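Local coordinates for periplasmic binding protein (Pseudomonas aeruginosa, PDB 2R79) that binds heme in the periplasm of Pseudomonas aeruginosa, probably to hand it on to an inner-membrane transporter for import into the cell, at the protoporphyrin IX containing Fe site. Coordinates in Å, arbitrary orientation; residue numbers count along the deposited sequence, not the author numbering. Chains: chain A/B, Periplasmic binding protein.

The protoporphyrin IX containing Fe site. Residues chain A 31, 46, 48-49, 148, 150, 156, 182, 203, 237-238, 240-241; chain B 43, 51, 53-54. With HEM (protoporphyrin IX containing Fe), chain C.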
# COMPACT_ATOMS: atom_id res chain seq x y z
N THR A 31 25.11 0.87 -8.57
CA THR A 31 24.54 -0.41 -9.03
C THR A 31 24.31 -1.38 -7.88
O THR A 31 23.74 -2.46 -8.08
CB THR A 31 25.43 -1.12 -10.08
OG1 THR A 31 26.69 -1.45 -9.50
CG2 THR A 31 25.63 -0.24 -11.31
N TYR A 46 28.56 6.03 -9.89
CA TYR A 46 28.48 4.86 -10.76
C TYR A 46 29.85 4.19 -10.80
O TYR A 46 30.89 4.85 -10.76
CB TYR A 46 28.05 5.28 -12.16
CG TYR A 46 27.88 4.14 -13.13
CD1 TYR A 46 27.14 3.00 -12.78
CD2 TYR A 46 28.45 4.19 -14.40
CE1 TYR A 46 26.97 1.95 -13.68
CE2 TYR A 46 28.28 3.14 -15.31
CZ TYR A 46 27.55 2.02 -14.94
OH TYR A 46 27.39 0.98 -15.83
N ARG A 48 31.55 2.76 -13.20
CA ARG A 48 32.40 3.12 -14.33
C ARG A 48 32.90 4.56 -14.25
O ARG A 48 33.79 4.97 -15.01
CB ARG A 48 31.65 2.91 -15.65
CG ARG A 48 31.24 1.46 -15.92
CD ARG A 48 30.39 1.35 -17.18
NE ARG A 48 29.71 0.06 -17.29
CZ ARG A 48 30.28 -1.05 -17.74
NH1 ARG A 48 31.55 -1.05 -18.14
NH2 ARG A 48 29.57 -2.18 -17.80
N GLN A 49 32.34 5.33 -13.32
CA GLN A 49 32.72 6.73 -13.15
C GLN A 49 32.83 7.12 -11.68
O GLN A 49 32.15 8.04 -11.21
CB GLN A 49 31.69 7.62 -13.86
CG GLN A 49 31.70 7.47 -15.38
CD GLN A 49 30.42 7.99 -16.02
OE1 GLN A 49 29.98 9.10 -15.72
NE2 GLN A 49 29.84 7.20 -16.91
N ILE A 148 19.93 -4.97 -23.38
CA ILE A 148 20.12 -4.00 -22.31
C ILE A 148 19.62 -2.68 -22.85
O ILE A 148 20.06 -2.22 -23.90
CB ILE A 148 21.59 -3.83 -21.92
CG1 ILE A 148 22.20 -5.18 -21.52
CG2 ILE A 148 21.68 -2.85 -20.75
CD1 ILE A 148 21.45 -5.89 -20.41
N ASN A 150 18.09 1.56 -22.17
CA ASN A 150 18.20 2.81 -21.43
C ASN A 150 16.90 3.54 -21.73
O ASN A 150 16.80 4.28 -22.71
CB ASN A 150 19.38 3.64 -21.95
CG ASN A 150 19.70 4.83 -21.05
OD1 ASN A 150 20.53 5.67 -21.39
ND2 ASN A 150 19.04 4.89 -19.91
N LEU A 156 21.51 -2.62 -26.43
CA LEU A 156 22.73 -3.41 -26.54
C LEU A 156 22.28 -4.87 -26.46
O LEU A 156 21.55 -5.26 -25.54
CB LEU A 156 23.71 -3.10 -25.40
CG LEU A 156 24.50 -1.79 -25.42
CD1 LEU A 156 25.41 -1.74 -24.20
CD2 LEU A 156 25.33 -1.68 -26.70
N TYR A 182 28.54 -7.17 -25.76
CA TYR A 182 27.32 -6.40 -25.88
C TYR A 182 27.49 -5.45 -27.04
O TYR A 182 28.40 -4.62 -27.03
CB TYR A 182 27.04 -5.59 -24.61
CG TYR A 182 26.60 -6.41 -23.42
CD1 TYR A 182 27.51 -6.80 -22.43
CD2 TYR A 182 25.27 -6.80 -23.29
CE1 TYR A 182 27.10 -7.57 -21.33
CE2 TYR A 182 24.85 -7.58 -22.19
CZ TYR A 182 25.77 -7.95 -21.23
OH TYR A 182 25.34 -8.72 -20.17
N ARG A 203 17.90 0.04 -17.63
CA ARG A 203 18.54 0.80 -16.56
C ARG A 203 17.60 1.78 -15.86
O ARG A 203 17.73 2.01 -14.66
CB ARG A 203 19.72 1.58 -17.12
CG ARG A 203 20.88 0.73 -17.60
CD ARG A 203 21.77 1.52 -18.54
NE ARG A 203 21.96 2.90 -18.09
CZ ARG A 203 22.60 3.84 -18.77
NH1 ARG A 203 23.12 3.56 -19.96
NH2 ARG A 203 22.71 5.06 -18.28
N PRO A 237 18.05 -5.32 -14.02
CA PRO A 237 19.38 -5.05 -14.59
C PRO A 237 20.58 -5.28 -13.66
O PRO A 237 21.67 -5.63 -14.14
CB PRO A 237 19.28 -3.60 -15.06
CG PRO A 237 18.30 -3.01 -14.09
CD PRO A 237 17.24 -4.09 -13.99
N THR A 238 20.40 -5.09 -12.35
CA THR A 238 21.49 -5.27 -11.40
C THR A 238 21.97 -6.73 -11.38
O THR A 238 23.08 -7.02 -10.92
CB THR A 238 21.10 -4.82 -9.97
OG1 THR A 238 19.93 -5.53 -9.53
CG2 THR A 238 20.80 -3.34 -9.94
N LEU A 240 22.98 -8.27 -13.75
CA LEU A 240 24.04 -8.38 -14.76
C LEU A 240 25.29 -7.51 -14.52
O LEU A 240 26.17 -7.44 -15.38
CB LEU A 240 23.45 -8.04 -16.13
CG LEU A 240 22.20 -8.82 -16.54
CD1 LEU A 240 21.65 -8.29 -17.86
CD2 LEU A 240 22.54 -10.30 -16.66
N VAL A 241 25.36 -6.85 -13.37
CA VAL A 241 26.51 -6.00 -13.08
C VAL A 241 27.43 -6.61 -12.02
O VAL A 241 26.97 -7.24 -11.07
CB VAL A 241 26.06 -4.62 -12.56
CG1 VAL A 241 27.26 -3.71 -12.39
CG2 VAL A 241 25.05 -4.00 -13.53
N SER B 43 19.54 8.82 -17.93
CA SER B 43 20.33 9.57 -16.96
C SER B 43 21.71 9.94 -17.46
O SER B 43 22.40 9.13 -18.06
CB SER B 43 20.46 8.77 -15.67
OG SER B 43 21.38 9.38 -14.79
N ALA B 51 28.56 12.80 -17.49
CA ALA B 51 29.13 11.80 -18.38
C ALA B 51 29.07 12.36 -19.79
O ALA B 51 27.99 12.44 -20.38
CB ALA B 51 28.32 10.50 -18.29
N GLU B 53 30.06 11.16 -22.78
CA GLU B 53 29.49 10.18 -23.69
C GLU B 53 27.98 10.01 -23.43
O GLU B 53 27.21 9.72 -24.35
CB GLU B 53 30.21 8.84 -23.51
CG GLU B 53 29.58 7.66 -24.24
CD GLU B 53 30.34 6.35 -24.01
OE1 GLU B 53 30.63 6.03 -22.84
OE2 GLU B 53 30.64 5.64 -25.00
N GLY B 54 27.57 10.21 -22.18
CA GLY B 54 26.17 10.08 -21.83
C GLY B 54 25.26 11.13 -22.45
O GLY B 54 24.15 10.82 -22.89
CHA HEM C . 26.92 3.97 -18.96
CHB HEM C . 24.02 3.49 -15.02
CHC HEM C . 23.72 -1.29 -15.85
CHD HEM C . 26.67 -0.85 -19.71
C1A HEM C . 26.16 4.28 -17.80
C2A HEM C . 25.91 5.60 -17.26
C3A HEM C . 25.13 5.45 -16.14
C4A HEM C . 24.85 4.04 -16.01
CMA HEM C . 24.68 6.54 -15.17
CAA HEM C . 26.39 6.96 -17.78
CBA HEM C . 25.47 7.57 -18.83
CGA HEM C . 25.50 6.82 -20.15
O1A HEM C . 26.55 6.85 -20.84
O2A HEM C . 24.48 6.20 -20.51
C1B HEM C . 23.75 2.13 -14.84
C2B HEM C . 22.88 1.57 -13.81
C3B HEM C . 22.78 0.22 -14.05
C4B HEM C . 23.61 -0.04 -15.21
CMB HEM C . 22.25 2.34 -12.64
CAB HEM C . 22.08 -0.73 -13.32
CBB HEM C . 20.81 -0.57 -12.85
C1C HEM C . 24.51 -1.58 -16.97
C2C HEM C . 24.57 -2.87 -17.61
C3C HEM C . 25.34 -2.76 -18.72
C4C HEM C . 25.84 -1.39 -18.71
CMC HEM C . 23.91 -4.16 -17.13
CAC HEM C . 25.43 -3.70 -19.75
CBC HEM C . 26.48 -4.53 -19.92
C1D HEM C . 27.02 0.49 -19.81
C2D HEM C . 27.80 1.02 -20.90
C3D HEM C . 27.91 2.35 -20.70
C4D HEM C . 27.14 2.68 -19.50
CMD HEM C . 28.40 0.23 -22.07
CAD HEM C . 28.82 3.23 -21.55
CBD HEM C . 30.05 3.82 -20.86
CGD HEM C . 31.07 2.78 -20.41
O1D HEM C . 32.12 3.19 -19.86
O2D HEM C . 30.84 1.56 -20.61
NA HEM C . 25.51 3.32 -17.01
NB HEM C . 24.24 1.12 -15.67
NC HEM C . 25.31 -0.66 -17.64
ND HEM C . 26.62 1.51 -18.93
FE HEM C . 25.58 1.31 -17.21
O HOH W 1 22.20 8.06 -20.43
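Heme lies in the cleft of this periplasmic binding protein with its vinyl groups buried in chain A and its propionates turned toward chain B. The contacts at the vinyl end are mainly apolar. Vinyl carbon CBC sits over the face of the A:Tyr182 ring, toward the rim and 3.4 Å from CE1, while A:Ile148 CG2 meets CAC; vinyl carbon CBB packs against CG of A:Pro237, with A:Thr238 CG2 beside it. A:Val241 CG2, anti to its carbonyl carbon, touches methyl CMC.

The porphyrin centre is flanked on its two faces by A:Tyr46 with A:Arg48 and by A:Arg203. On one, A:Tyr46 is the axial ligand, its phenol OH 2.3 Å from FE in a nearly square-pyramidal site. CG anti to the backbone N (chi1 -178°) lays the ring almost flat over the NA and NB side of the macrocycle, with A:Thr31 CG2 at its edge. A:Arg48, its chain extended from CG to NE, lays NE over the pyrrole containing ND and donates from NE to the A:Tyr46 OH (2.9 Å), nearly in its guanidinium plane. This second-shell bond probably helps to hold the phenol oxygen in place and may favour its phenolate form.

Across the opposite face, A:Arg203 bends at chi3 (41°) so that its guanidinium spreads flat over the heme, NH2 3.2 Å from the centroid of the pyrrole containing NA. A:Asn150 OD1 lies over the other face of this guanidinium, toward its rim.

At the propionate end, chain B adds B:Gly54 CA against the carboxylate carbon CGA, and B:Ala51 CB near CAA; this pairing of chains may belong to the crystal. A:Arg48 NH1 forms a long salt bridge to propionate O2D at 3.7 Å. A:Arg203 grips one oxygen of the other propionate end-on, in a salt bridge as well as a pair of hydrogen bonds: O2A accepts from NH1 at 3.0 Å and NH2 at 3.1 Å, both in the guanidinium plane, and a water links O2A to A:Asn150 OD1 and the backbone O of B:Ser43.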